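Side-chain contacts in Lys-gingipain W83 (Porphyromonas gingivalis, PDB 4ITC), which cleaves proteins after lysine as a secreted cysteine protease, of which this chain is the calcium-binding K1 cleaved adhesin domain, a beta sandwich: residues A[24-29]-A[53-58]; A[37-42]-A[78-83]; A[47-52]-A[89-94]; A[105-110]-A[148-153]; A[112-117]-A[136-141]. All coordinates share one frame; numbering follows the deposited sequence. Where two conformers were deposited one is given.

Interaction 1. Residues A[24-29]-A[53-58]; sequences DGHGWK and GGIGVL. With CA (calcium ion), chain B.
After Gly53 and Gly54, both at positive phi, Ile55 is the first residue along 53-58 to meet the His26 imidazole: its CG2 methyl lies 3.9 Å from His26 NE2, and Ile55 CD1 approaches His26 CE1, the two side chains arriving from opposite directions. Past Gly56, Leu58 splits its two methyls between His26 and Asp24. Its CD1 sits over one imidazole face, offset toward the rim, 4.1 Å from His26 CG, while CD2 reaches Asp24 OD2 at 3.6 Å. Asp24 divides its carboxylate: OD1 binds calcium at 2.4 Å and accepts the amide of His26, closing an Asx turn, whereas OD2 takes a 2.6 Å hydrogen bond donated by water 1, itself a calcium ligand. OD1 thus serves metal and backbone together, the amide meeting it from above the carboxylate plane (52° out of it). His26 binds the ion through its carbonyl O at 2.3 Å, which leaves the ring to pack on the aliphatic groups. Asp20, Asp22 and Asn62 complete the calcium site. The loop runs from strand 17-20 to strand 29-32, His26 and Leu58 both rest on Glu48 of strand 43-48, and Leu58 follows the short strand 56-57.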
# COMPACT_ATOMS: atom_id res chain seq x y z
N ASP A 24 -15.44 -1.90 8.35
CA ASP A 24 -15.13 -2.09 9.81
C ASP A 24 -14.62 -0.85 10.52
O ASP A 24 -14.36 -0.87 11.73
CB ASP A 24 -14.19 -3.29 10.01
CG ASP A 24 -12.75 -3.07 9.49
OD1 ASP A 24 -12.51 -2.03 8.84
OD2 ASP A 24 -11.93 -3.96 9.71
N GLY A 25 -14.41 0.24 9.79
CA GLY A 25 -13.92 1.46 10.37
C GLY A 25 -12.41 1.58 10.44
O GLY A 25 -11.87 2.52 11.03
N HIS A 26 -11.72 0.58 9.88
CA HIS A 26 -10.27 0.53 9.83
C HIS A 26 -9.83 0.56 8.37
O HIS A 26 -10.24 -0.28 7.61
CB HIS A 26 -9.73 -0.75 10.46
CG HIS A 26 -10.11 -0.91 11.88
ND1 HIS A 26 -9.36 -0.41 12.91
CD2 HIS A 26 -11.15 -1.56 12.45
CE1 HIS A 26 -9.96 -0.69 14.06
NE2 HIS A 26 -11.04 -1.39 13.80
N GLY A 27 -9.02 1.54 8.00
CA GLY A 27 -8.53 1.65 6.62
C GLY A 27 -7.03 1.90 6.62
O GLY A 27 -6.34 1.73 7.64
N TRP A 28 -6.55 2.39 5.49
CA TRP A 28 -5.15 2.81 5.39
C TRP A 28 -4.97 4.04 6.30
O TRP A 28 -5.84 4.93 6.32
CB TRP A 28 -4.77 3.20 3.95
CG TRP A 28 -4.62 2.01 3.04
CD1 TRP A 28 -5.57 1.45 2.21
CD2 TRP A 28 -3.42 1.27 2.84
NE1 TRP A 28 -5.03 0.38 1.55
CE2 TRP A 28 -3.70 0.26 1.90
CE3 TRP A 28 -2.13 1.35 3.39
CZ2 TRP A 28 -2.74 -0.65 1.47
CZ3 TRP A 28 -1.18 0.45 2.98
CH2 TRP A 28 -1.49 -0.56 2.03
N LYS A 29 -3.87 4.07 7.04
CA LYS A 29 -3.62 5.06 8.10
C LYS A 29 -2.19 5.56 7.97
O LYS A 29 -1.32 4.85 7.51
CB LYS A 29 -3.75 4.38 9.47
CG LYS A 29 -5.14 4.01 9.85
CD LYS A 29 -5.12 3.10 11.06
CE LYS A 29 -6.50 2.60 11.41
NZ LYS A 29 -6.47 1.86 12.70
N GLY A 53 -4.41 -3.92 21.06
CA GLY A 53 -5.26 -3.39 22.13
C GLY A 53 -6.63 -4.02 22.26
O GLY A 53 -7.51 -3.44 22.92
N GLY A 54 -6.84 -5.19 21.66
CA GLY A 54 -8.11 -5.89 21.76
C GLY A 54 -8.95 -5.74 20.50
O GLY A 54 -10.02 -6.33 20.38
N ILE A 55 -8.45 -4.98 19.53
CA ILE A 55 -9.15 -4.86 18.25
C ILE A 55 -9.24 -6.25 17.64
O ILE A 55 -10.31 -6.69 17.23
CB ILE A 55 -8.43 -3.93 17.27
CG1 ILE A 55 -8.34 -2.49 17.80
CG2 ILE A 55 -9.11 -3.98 15.90
CD1 ILE A 55 -9.63 -1.72 17.87
N GLY A 56 -8.09 -6.92 17.54
CA GLY A 56 -8.07 -8.32 17.15
C GLY A 56 -8.05 -8.53 15.64
O GLY A 56 -7.65 -7.66 14.89
N VAL A 57 -8.48 -9.71 15.23
CA VAL A 57 -8.40 -10.12 13.84
C VAL A 57 -9.33 -9.30 12.98
O VAL A 57 -10.52 -9.13 13.30
CB VAL A 57 -8.74 -11.62 13.70
CG1 VAL A 57 -8.84 -12.04 12.24
CG2 VAL A 57 -7.72 -12.44 14.46
N LEU A 58 -8.83 -8.78 11.85
CA LEU A 58 -9.62 -8.04 10.89
C LEU A 58 -9.65 -8.75 9.54
O LEU A 58 -8.80 -9.60 9.28
CB LEU A 58 -9.03 -6.64 10.73
CG LEU A 58 -8.93 -5.86 12.02
CD1 LEU A 58 -8.19 -4.56 11.80
CD2 LEU A 58 -10.34 -5.59 12.53
CA CA B . -11.55 -1.95 6.65
O HOH W 1 -10.18 -3.61 7.78

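Interaction 2. Residues A[37-42]-A[78-83]. With CA (calcium ion), chain C.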
# COMPACT_ATOMS: atom_id res chain seq x y z
N ALA A 37 8.07 3.22 11.27
CA ALA A 37 8.98 4.01 10.47
C ALA A 37 8.78 3.72 9.00
O ALA A 37 8.55 2.58 8.62
CB ALA A 37 10.42 3.67 10.85
N GLY A 38 8.95 4.74 8.19
CA GLY A 38 8.96 4.56 6.74
C GLY A 38 10.26 4.03 6.16
O GLY A 38 11.22 3.63 6.86
N TYR A 39 10.27 3.93 4.85
CA TYR A 39 11.47 3.50 4.14
C TYR A 39 12.42 4.69 4.06
O TYR A 39 12.10 5.70 3.47
CB TYR A 39 11.14 2.96 2.75
CG TYR A 39 12.41 2.68 2.02
CD1 TYR A 39 13.22 1.63 2.39
CD2 TYR A 39 12.84 3.52 1.03
CE1 TYR A 39 14.45 1.43 1.80
CE2 TYR A 39 14.05 3.31 0.40
CZ TYR A 39 14.83 2.25 0.80
OH TYR A 39 16.04 2.06 0.16
N ASN A 40 13.57 4.55 4.69
CA ASN A 40 14.59 5.60 4.70
C ASN A 40 14.00 6.96 5.00
O ASN A 40 14.38 7.97 4.41
CB ASN A 40 15.37 5.58 3.37
CG ASN A 40 16.59 6.50 3.35
OD1 ASN A 40 16.99 7.03 2.29
ND2 ASN A 40 17.18 6.70 4.51
N SER A 41 13.04 6.98 5.92
CA SER A 41 12.23 8.14 6.22
C SER A 41 11.35 7.87 7.43
O SER A 41 11.16 6.75 7.80
CB SER A 41 11.40 8.55 5.01
OG SER A 41 10.41 7.59 4.69
N ASN A 42 10.74 8.94 7.94
CA ASN A 42 10.00 8.98 9.20
C ASN A 42 8.53 8.51 9.12
O ASN A 42 7.92 8.07 10.10
CB ASN A 42 10.01 10.44 9.66
CG ASN A 42 9.64 10.61 11.13
OD1 ASN A 42 10.34 10.11 12.00
ND2 ASN A 42 8.57 11.35 11.40
N THR A 78 6.68 3.26 -9.02
CA THR A 78 7.51 2.55 -8.06
C THR A 78 7.02 2.87 -6.66
O THR A 78 6.53 3.92 -6.41
CB THR A 78 9.00 2.89 -8.18
OG1 THR A 78 9.21 4.27 -7.92
CG2 THR A 78 9.48 2.56 -9.62
N PHE A 79 7.18 1.90 -5.76
CA PHE A 79 6.83 2.10 -4.35
C PHE A 79 7.55 1.05 -3.57
O PHE A 79 8.10 0.10 -4.12
CB PHE A 79 5.30 2.01 -4.12
CG PHE A 79 4.69 0.71 -4.50
CD1 PHE A 79 4.30 0.48 -5.80
CD2 PHE A 79 4.46 -0.29 -3.57
CE1 PHE A 79 3.72 -0.71 -6.18
CE2 PHE A 79 3.87 -1.48 -3.94
CZ PHE A 79 3.50 -1.69 -5.26
N TRP A 80 7.53 1.23 -2.25
CA TRP A 80 8.17 0.32 -1.29
C TRP A 80 7.08 -0.29 -0.40
O TRP A 80 6.13 0.42 -0.01
CB TRP A 80 9.18 1.09 -0.43
CG TRP A 80 10.36 1.56 -1.22
CD1 TRP A 80 10.42 2.69 -1.98
CD2 TRP A 80 11.64 0.92 -1.34
NE1 TRP A 80 11.65 2.80 -2.56
CE2 TRP A 80 12.41 1.72 -2.21
CE3 TRP A 80 12.18 -0.27 -0.86
CZ2 TRP A 80 13.71 1.40 -2.54
CZ3 TRP A 80 13.50 -0.60 -1.20
CH2 TRP A 80 14.24 0.24 -2.00
N VAL A 81 7.22 -1.56 -0.09
CA VAL A 81 6.29 -2.29 0.74
C VAL A 81 7.04 -3.18 1.73
O VAL A 81 8.14 -3.67 1.46
CB VAL A 81 5.35 -3.14 -0.14
CG1 VAL A 81 6.08 -4.18 -0.95
CG2 VAL A 81 4.21 -3.74 0.65
N CYS A 82 6.44 -3.39 2.89
CA CYS A 82 6.92 -4.38 3.82
C CYS A 82 5.80 -4.86 4.67
O CYS A 82 4.70 -4.27 4.67
CB CYS A 82 8.04 -3.85 4.70
SG CYS A 82 7.53 -2.72 6.01
N ALA A 83 6.10 -5.94 5.39
CA ALA A 83 5.33 -6.39 6.53
C ALA A 83 5.90 -5.69 7.75
O ALA A 83 7.10 -5.77 8.03
CB ALA A 83 5.48 -7.89 6.72
CA CA C . 8.18 8.06 3.82
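The loop 37-42 approaches strand 78-83 closest at Tyr39 and Trp80, whose CA atoms are 7.1 Å apart, and both residues turn their CB atoms toward the opposite segment. Their rings form a face-to-face stack: the phenol lies over the six-membered ring of the indole with centroids 3.7 Å apart and planes inclined by only 11°. Overlap runs along the whole phenol, from CG near Trp80 CD2 to Tyr39 OH, which ends 3.3 Å from Trp80 CH2; Tyr39 CE2 comes within 3.5 Å of Trp80 CE2. With CG anti to the backbone N of Tyr39 (chi1 174°), the ring is carried across to the indole, and Asn40 CB lies against its other face. In this beta sandwich the pair lies at the surface, on a loop between strands 29-32 and 43-48 and on strand 75-83, with Trp135 meeting the Tyr39 ring edge-to-face. The same loop carries a calcium ligand. Ser41 OG binds the ion at 2.4 Å and donates a hydrogen bond to Tyr39 O at 2.8 Å, approaching 58° out of the carbonyl plane. Ser7, Glu9, Gly43, Asp165 and Glu166 supply the other protein ligands, and Asp165 also accepts from the Tyr39 amide.

Interaction 3. Residues A[47-52]-A[89-94]; sequences SESFGL and ASEHYA
Glu91 OE2 is gripped by two donors: the hydroxyl of Ser49 and the backbone N of Phe160. The bond that crosses the contact is short, with Ser49 OG donating to Glu91 OE2 at 2.6 Å, and it uses the syn lone pair, on the side of the other carboxylate oxygen. Glu91 OE1 lies 3.3 Å from Ser49 CB and accepts a hydrogen bond from His153 NE2, so OE2 has two donors and OE1 a third. The hydroxyl of Ser49 donates to the carboxylate and accepts from the Met159 amide, which would fix its rotation. Its chi1 of 75° places OG between the backbone N and the carbonyl carbon of Ser49. From the other segment, Glu91 bends at chi2 (-72°), folding the carboxylate over toward Ser49 instead of running straight out. Both residues are buried. The three donors surrounding the carboxylate would probably stabilise its ionised form, and His153, also bonded through ND1 to Ser47 OG, ties a second serine of 47-52 into the network. Only these two side chains touch between the segments, and their CA atoms stand 7.7 Å apart, so the carboxylate and hydroxyl span the space between the backbones. Ser49 makes backbone hydrogen bonds with Leu58 and Phe160, and the Glu91 side chain lies against Ile162 of strand 161-171. Ser49 follows strand 43-48 of the six-stranded sheet and Glu91 precedes strand 92-98 of the five-stranded sheet, so the buried hydrogen bond links the ends of strands from the two sheets of the sandwich.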
# COMPACT_ATOMS: atom_id res chain seq x y z
N SER A 47 -1.89 -0.57 6.71
CA SER A 47 -3.21 -1.12 6.81
C SER A 47 -3.12 -2.43 7.60
O SER A 47 -2.17 -3.20 7.48
CB SER A 47 -3.78 -1.36 5.42
OG SER A 47 -5.04 -1.98 5.45
N GLU A 48 -4.13 -2.65 8.46
CA GLU A 48 -4.14 -3.71 9.46
C GLU A 48 -4.93 -4.95 9.05
O GLU A 48 -6.11 -4.85 8.67
CB GLU A 48 -4.78 -3.16 10.74
CG GLU A 48 -4.03 -1.99 11.34
CD GLU A 48 -4.90 -1.15 12.24
OE1 GLU A 48 -4.54 -1.07 13.46
OE2 GLU A 48 -5.96 -0.62 11.78
N SER A 49 -4.33 -6.13 9.24
CA SER A 49 -5.09 -7.38 9.30
C SER A 49 -5.29 -7.91 10.71
O SER A 49 -5.99 -8.92 10.89
CB SER A 49 -4.42 -8.44 8.42
OG SER A 49 -3.27 -8.94 9.02
N PHE A 50 -4.69 -7.24 11.69
CA PHE A 50 -4.86 -7.51 13.12
C PHE A 50 -4.60 -6.18 13.80
O PHE A 50 -3.61 -5.52 13.49
CB PHE A 50 -3.83 -8.54 13.58
CG PHE A 50 -3.93 -8.91 15.06
CD1 PHE A 50 -3.25 -8.18 15.99
CD2 PHE A 50 -4.77 -9.92 15.47
CE1 PHE A 50 -3.34 -8.48 17.35
CE2 PHE A 50 -4.88 -10.25 16.82
CZ PHE A 50 -4.16 -9.52 17.73
N GLY A 51 -5.45 -5.82 14.75
CA GLY A 51 -5.29 -4.54 15.49
C GLY A 51 -4.85 -4.81 16.93
O GLY A 51 -5.32 -5.74 17.59
N LEU A 52 -3.96 -3.97 17.40
CA LEU A 52 -3.53 -3.98 18.82
C LEU A 52 -4.64 -3.62 19.79
O LEU A 52 -5.67 -3.08 19.40
CB LEU A 52 -2.41 -2.98 18.99
CG LEU A 52 -1.12 -3.36 18.26
CD1 LEU A 52 -0.05 -2.31 18.42
CD2 LEU A 52 -0.64 -4.73 18.71
N ALA A 89 3.96 -11.91 8.57
CA ALA A 89 4.34 -11.14 7.39
C ALA A 89 3.45 -11.34 6.17
O ALA A 89 3.60 -10.63 5.16
CB ALA A 89 5.77 -11.47 7.01
N SER A 90 2.57 -12.33 6.21
CA SER A 90 1.81 -12.72 5.02
C SER A 90 0.61 -11.85 4.77
O SER A 90 -0.54 -12.26 5.02
CB SER A 90 1.38 -14.18 5.14
OG SER A 90 2.53 -14.98 5.26
N GLU A 91 0.88 -10.62 4.31
CA GLU A 91 -0.16 -9.71 3.89
C GLU A 91 -0.31 -9.76 2.38
O GLU A 91 0.70 -9.74 1.63
CB GLU A 91 0.17 -8.28 4.35
CG GLU A 91 0.29 -8.14 5.89
CD GLU A 91 -1.03 -8.22 6.64
OE1 GLU A 91 -2.10 -8.46 6.01
OE2 GLU A 91 -1.02 -8.11 7.90
N HIS A 92 -1.55 -9.73 1.94
CA HIS A 92 -1.90 -9.80 0.53
C HIS A 92 -2.39 -8.46 0.06
O HIS A 92 -3.20 -7.83 0.72
CB HIS A 92 -2.98 -10.86 0.33
CG HIS A 92 -3.31 -11.14 -1.11
ND1 HIS A 92 -2.54 -11.98 -1.88
CD2 HIS A 92 -4.24 -10.62 -1.93
CE1 HIS A 92 -3.02 -12.00 -3.11
NE2 HIS A 92 -4.06 -11.20 -3.17
N TYR A 93 -1.95 -8.08 -1.13
CA TYR A 93 -2.37 -6.80 -1.68
C TYR A 93 -2.33 -6.84 -3.19
O TYR A 93 -1.75 -7.78 -3.81
CB TYR A 93 -1.49 -5.63 -1.17
CG TYR A 93 -0.10 -5.61 -1.75
CD1 TYR A 93 0.88 -6.50 -1.32
CD2 TYR A 93 0.22 -4.75 -2.77
CE1 TYR A 93 2.15 -6.51 -1.89
CE2 TYR A 93 1.49 -4.75 -3.33
CZ TYR A 93 2.42 -5.66 -2.90
OH TYR A 93 3.67 -5.60 -3.50
N ALA A 94 -2.94 -5.84 -3.79
CA ALA A 94 -2.87 -5.68 -5.25
C ALA A 94 -2.80 -4.21 -5.57
O ALA A 94 -3.23 -3.38 -4.77
CB ALA A 94 -4.04 -6.37 -5.96

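Interaction 4. Residues A[105-110]-A[148-153]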
# COMPACT_ATOMS: atom_id res chain seq x y z
N SER A 105 -15.22 -0.19 -7.37
CA SER A 105 -15.65 -0.97 -8.52
C SER A 105 -14.97 -0.63 -9.84
O SER A 105 -15.02 -1.44 -10.77
CB SER A 105 -17.15 -0.82 -8.70
OG SER A 105 -17.49 0.54 -8.96
N ASN A 106 -14.33 0.53 -9.91
CA ASN A 106 -13.55 0.93 -11.09
C ASN A 106 -12.17 0.30 -11.18
O ASN A 106 -11.51 0.41 -12.22
CB ASN A 106 -13.38 2.45 -11.11
CG ASN A 106 -14.71 3.17 -11.21
OD1 ASN A 106 -15.01 4.06 -10.43
ND2 ASN A 106 -15.51 2.77 -12.19
N PHE A 107 -11.72 -0.34 -10.10
CA PHE A 107 -10.38 -0.92 -10.06
C PHE A 107 -10.43 -2.40 -10.33
O PHE A 107 -10.62 -3.18 -9.44
CB PHE A 107 -9.73 -0.62 -8.71
CG PHE A 107 -9.45 0.84 -8.55
CD1 PHE A 107 -8.44 1.45 -9.29
CD2 PHE A 107 -10.26 1.63 -7.74
CE1 PHE A 107 -8.21 2.82 -9.18
CE2 PHE A 107 -10.03 2.99 -7.64
CZ PHE A 107 -8.99 3.57 -8.35
N THR A 108 -10.32 -2.76 -11.60
CA THR A 108 -10.40 -4.17 -11.96
C THR A 108 -9.14 -4.71 -12.65
O THR A 108 -8.90 -5.93 -12.65
CB THR A 108 -11.61 -4.42 -12.87
OG1 THR A 108 -11.55 -3.56 -14.00
CG2 THR A 108 -12.92 -4.11 -12.09
N ASN A 109 -8.32 -3.80 -13.18
CA ASN A 109 -7.10 -4.23 -13.84
C ASN A 109 -6.01 -4.33 -12.79
O ASN A 109 -5.42 -3.27 -12.48
CB ASN A 109 -6.73 -3.23 -14.93
CG ASN A 109 -5.51 -3.67 -15.71
OD1 ASN A 109 -4.97 -4.75 -15.47
ND2 ASN A 109 -5.02 -2.80 -16.57
N ALA A 110 -5.80 -5.53 -12.25
CA ALA A 110 -4.72 -5.78 -11.28
C ALA A 110 -3.43 -5.86 -12.02
O ALA A 110 -3.20 -6.83 -12.78
CB ALA A 110 -4.90 -7.03 -10.44
N TYR A 148 -6.30 6.83 -12.35
CA TYR A 148 -6.06 6.58 -10.91
C TYR A 148 -5.34 5.28 -10.69
O TYR A 148 -5.58 4.31 -11.42
CB TYR A 148 -7.38 6.52 -10.13
CG TYR A 148 -8.25 7.75 -10.25
CD1 TYR A 148 -8.03 8.86 -9.43
CD2 TYR A 148 -9.30 7.78 -11.15
CE1 TYR A 148 -8.83 9.96 -9.54
CE2 TYR A 148 -10.10 8.91 -11.27
CZ TYR A 148 -9.85 9.97 -10.46
OH TYR A 148 -10.65 11.13 -10.55
N VAL A 149 -4.53 5.23 -9.64
CA VAL A 149 -3.93 4.01 -9.16
C VAL A 149 -4.45 3.73 -7.76
O VAL A 149 -4.50 4.63 -6.93
CB VAL A 149 -2.40 4.13 -9.16
CG1 VAL A 149 -1.72 2.98 -8.42
CG2 VAL A 149 -1.89 4.24 -10.60
N ALA A 150 -4.78 2.46 -7.50
CA ALA A 150 -5.23 2.01 -6.19
C ALA A 150 -4.34 0.96 -5.65
O ALA A 150 -3.92 0.04 -6.35
CB ALA A 150 -6.66 1.47 -6.27
N PHE A 151 -4.06 1.08 -4.36
CA PHE A 151 -3.41 0.04 -3.54
C PHE A 151 -4.46 -0.59 -2.65
O PHE A 151 -5.11 0.13 -1.87
CB PHE A 151 -2.32 0.68 -2.67
CG PHE A 151 -1.23 1.40 -3.46
CD1 PHE A 151 -1.38 2.72 -3.82
CD2 PHE A 151 -0.12 0.71 -3.89
CE1 PHE A 151 -0.42 3.38 -4.56
CE2 PHE A 151 0.86 1.38 -4.61
CZ PHE A 151 0.72 2.69 -4.95
N ARG A 152 -4.66 -1.89 -2.78
CA ARG A 152 -5.74 -2.57 -2.12
C ARG A 152 -5.20 -3.64 -1.20
O ARG A 152 -4.48 -4.54 -1.63
CB ARG A 152 -6.64 -3.25 -3.15
CG ARG A 152 -7.93 -3.85 -2.61
CD ARG A 152 -8.65 -4.62 -3.71
NE ARG A 152 -9.86 -5.24 -3.19
CZ ARG A 152 -10.57 -6.13 -3.82
NH1 ARG A 152 -10.19 -6.59 -5.01
NH2 ARG A 152 -11.67 -6.59 -3.24
N HIS A 153 -5.52 -3.54 0.09
CA HIS A 153 -5.20 -4.57 1.10
C HIS A 153 -6.42 -5.41 1.31
O HIS A 153 -7.42 -4.90 1.78
CB HIS A 153 -4.78 -3.90 2.39
CG HIS A 153 -4.34 -4.84 3.45
ND1 HIS A 153 -4.37 -4.52 4.80
CD2 HIS A 153 -3.73 -6.04 3.37
CE1 HIS A 153 -3.84 -5.50 5.50
NE2 HIS A 153 -3.45 -6.45 4.65
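Phe107 lays one face of its ring on the Ala150 methyl. The CB of Ala150 lies 3.5 Å from the ring centroid and only 10° off the ring normal, which meets the geometry of a CH-pi contact. The methyl is therefore nearly centred: Ala150 CB is 3.5 Å from Phe107 CD1 and little farther from the other ring carbons. Tyr148 is met differently. Its carbonyl O lies at the edge of the Phe107 ring, near the ring plane, 3.8 Å from CE1, while its CB methylene packs at 3.8 Å from CZ. The two aromatic side chains are obliquely disposed, and the phenol of Tyr148 leads away, so the contact is carried by the root of that side chain and not by its ring. At Phe107 a chi1 of -68° sets CG anti to the carbonyl carbon, directing the ring across to the strand, where Tyr148 and Ala150, two residues apart, present CB on the same side. Val149 between them points its CB away and meets the ring only through its backbone C. Phe151 packs on Leu164 and Val167 of the other sheet, so Phe107 lies on the face of the five-stranded sheet turned away from the intersheet core. Phe107 follows a 3-10 segment and leads toward strand 109-115; its ring also touches Ile65 of strand 62-65 and Tyr96 of strand 92-98, the two neighbours that flank strand 148-153 in that antiparallel sheet.

Interaction 5. Residues A[112-117]-A[136-141]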
# COMPACT_ATOMS: atom_id res chain seq x y z
N LEU A 112 -0.42 -5.76 -10.38
CA LEU A 112 0.47 -6.47 -9.48
C LEU A 112 -0.40 -7.04 -8.36
O LEU A 112 -1.27 -6.35 -7.87
CB LEU A 112 1.55 -5.53 -8.91
CG LEU A 112 2.52 -6.12 -7.89
CD1 LEU A 112 3.21 -7.34 -8.40
CD2 LEU A 112 3.58 -5.08 -7.55
N GLU A 113 -0.22 -8.29 -8.02
CA GLU A 113 -0.96 -8.89 -6.91
C GLU A 113 -0.05 -9.92 -6.27
O GLU A 113 0.49 -10.80 -6.97
CB GLU A 113 -2.25 -9.53 -7.40
CG GLU A 113 -3.00 -10.25 -6.29
CD GLU A 113 -4.44 -10.61 -6.58
OE1 GLU A 113 -4.93 -10.39 -7.73
OE2 GLU A 113 -5.10 -11.13 -5.66
N GLU A 114 0.14 -9.85 -4.96
CA GLU A 114 1.03 -10.75 -4.28
C GLU A 114 0.78 -10.83 -2.80
O GLU A 114 0.10 -9.96 -2.22
CB GLU A 114 2.49 -10.37 -4.52
CG GLU A 114 2.96 -9.13 -3.81
CD GLU A 114 4.44 -8.79 -4.08
OE1 GLU A 114 5.02 -8.07 -3.23
OE2 GLU A 114 4.99 -9.25 -5.10
N THR A 115 1.29 -11.89 -2.20
CA THR A 115 1.34 -12.04 -0.74
C THR A 115 2.79 -11.87 -0.32
O THR A 115 3.70 -12.52 -0.86
CB THR A 115 0.78 -13.40 -0.28
OG1 THR A 115 -0.56 -13.57 -0.76
CG2 THR A 115 0.76 -13.51 1.27
N ILE A 116 3.03 -10.96 0.63
CA ILE A 116 4.36 -10.69 1.09
C ILE A 116 4.88 -11.95 1.77
O ILE A 116 4.15 -12.63 2.48
CB ILE A 116 4.40 -9.53 2.10
CG1 ILE A 116 4.02 -8.25 1.41
CG2 ILE A 116 5.80 -9.39 2.71
CD1 ILE A 116 3.82 -7.09 2.38
N THR A 117 6.14 -12.26 1.50
CA THR A 117 6.88 -13.41 2.07
C THR A 117 7.94 -12.90 3.03
O THR A 117 8.65 -11.97 2.70
CB THR A 117 7.68 -14.14 0.96
N ARG A 136 10.91 -3.83 0.48
CA ARG A 136 11.17 -4.21 -0.90
C ARG A 136 10.55 -3.20 -1.85
O ARG A 136 9.50 -2.64 -1.54
CB ARG A 136 10.67 -5.60 -1.19
CG ARG A 136 11.40 -6.62 -0.31
CD ARG A 136 11.13 -8.05 -0.74
NE ARG A 136 11.42 -8.21 -2.17
CZ ARG A 136 12.53 -8.70 -2.74
NH1 ARG A 136 13.55 -9.19 -2.03
NH2 ARG A 136 12.56 -8.72 -4.06
N GLN A 137 11.18 -2.99 -2.98
CA GLN A 137 10.71 -2.03 -3.96
C GLN A 137 10.00 -2.76 -5.10
O GLN A 137 10.43 -3.82 -5.55
CB GLN A 137 11.87 -1.19 -4.49
CG GLN A 137 11.35 -0.06 -5.35
CD GLN A 137 12.40 0.86 -5.86
OE1 GLN A 137 13.44 0.40 -6.29
NE2 GLN A 137 12.10 2.18 -5.88
N LYS A 138 8.90 -2.18 -5.58
CA LYS A 138 8.11 -2.76 -6.67
C LYS A 138 8.03 -1.72 -7.79
O LYS A 138 8.02 -0.52 -7.55
CB LYS A 138 6.68 -3.07 -6.20
CG LYS A 138 6.56 -3.89 -4.93
CD LYS A 138 7.06 -5.30 -5.08
CE LYS A 138 7.24 -5.95 -3.73
NZ LYS A 138 7.71 -7.35 -3.91
N THR A 139 8.02 -2.23 -9.01
CA THR A 139 7.94 -1.40 -10.22
C THR A 139 6.85 -1.96 -11.09
O THR A 139 6.81 -3.18 -11.37
CB THR A 139 9.26 -1.48 -11.03
OG1 THR A 139 10.31 -1.03 -10.20
CG2 THR A 139 9.20 -0.58 -12.24
N VAL A 140 5.92 -1.08 -11.46
CA VAL A 140 4.70 -1.43 -12.20
C VAL A 140 4.51 -0.51 -13.39
O VAL A 140 4.59 0.69 -13.25
CB VAL A 140 3.46 -1.28 -11.26
CG1 VAL A 140 2.19 -1.63 -12.00
CG2 VAL A 140 3.64 -2.15 -10.01
N ASP A 141 4.27 -1.05 -14.58
CA ASP A 141 3.95 -0.23 -15.74
C ASP A 141 2.49 0.15 -15.70
O ASP A 141 1.61 -0.69 -15.44
CB ASP A 141 4.29 -0.99 -17.02
CG ASP A 141 5.81 -1.15 -17.21
OD1 ASP A 141 6.53 -0.13 -17.07
OD2 ASP A 141 6.31 -2.27 -17.43
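Glu114 and Lys138 form a salt bridge across the contact, their side chains coming from opposite directions. Lys138 NZ donates to Glu114 OE1 at 2.9 Å and uses the syn lone pair of that oxygen; Glu114 OE2 is farther from the amine, at 3.5 Å, so the bridge is essentially one-pronged. OE1 has a second, weak donor in Tyr93 OH. The lysine reaches its partner by bending at chi2 (-67°) and then extending, while Glu114 runs straight beyond CG. This brings the ammonium end to the carboxylate, with Lys138 CE 3.1 Å from Glu114 OE1. Next to the bridge, Leu112 supplies the apolar part: CD2 packs 3.9 Å from Lys138 CB and 3.8 Å from Val140 CG2. Leu112 has CG anti to the backbone N (chi1 177°), which carries its methyl toward the other strand. The outward-facing neighbours find partners on strand 92-98, where Glu113 OE2 and Thr115 OG1 bond to NE2 and ND1 of His92. Strands 112-115 and 136-141 run nearly antiparallel, at 153°, but their axes come no closer than 9.6 Å: they belong to the two different sheets of the sandwich, and it is side chains that span the gap. The bridge probably offsets both charges where the two residues are only partly exposed, at the margin of the intersheet interior, with the leucine and valine continuing the interface in apolar form.

Overall arrangement
Following the chain, interaction 1 opens in the calcium-binding loop after strand 17-20 and closes at residues 53-58. Interaction 2 starts inside that span and closes at strand 75-83, and interaction 3, begun at 47-52, closes at 89-94; the three cross one another. Interaction 4 comes later, from 105-110 to strand 148-153, and interaction 5 nests inside its loop. Salt bridge Lys29-Glu48 joins interactions 1 and 3, and His153 links 3 to 4. Strands 75-83 and 136-142, paired in one sheet, connect interactions 2 and 5, while strands 92-98, 109-115 and 148-153 of the facing sheet unite 3, 4 and 5.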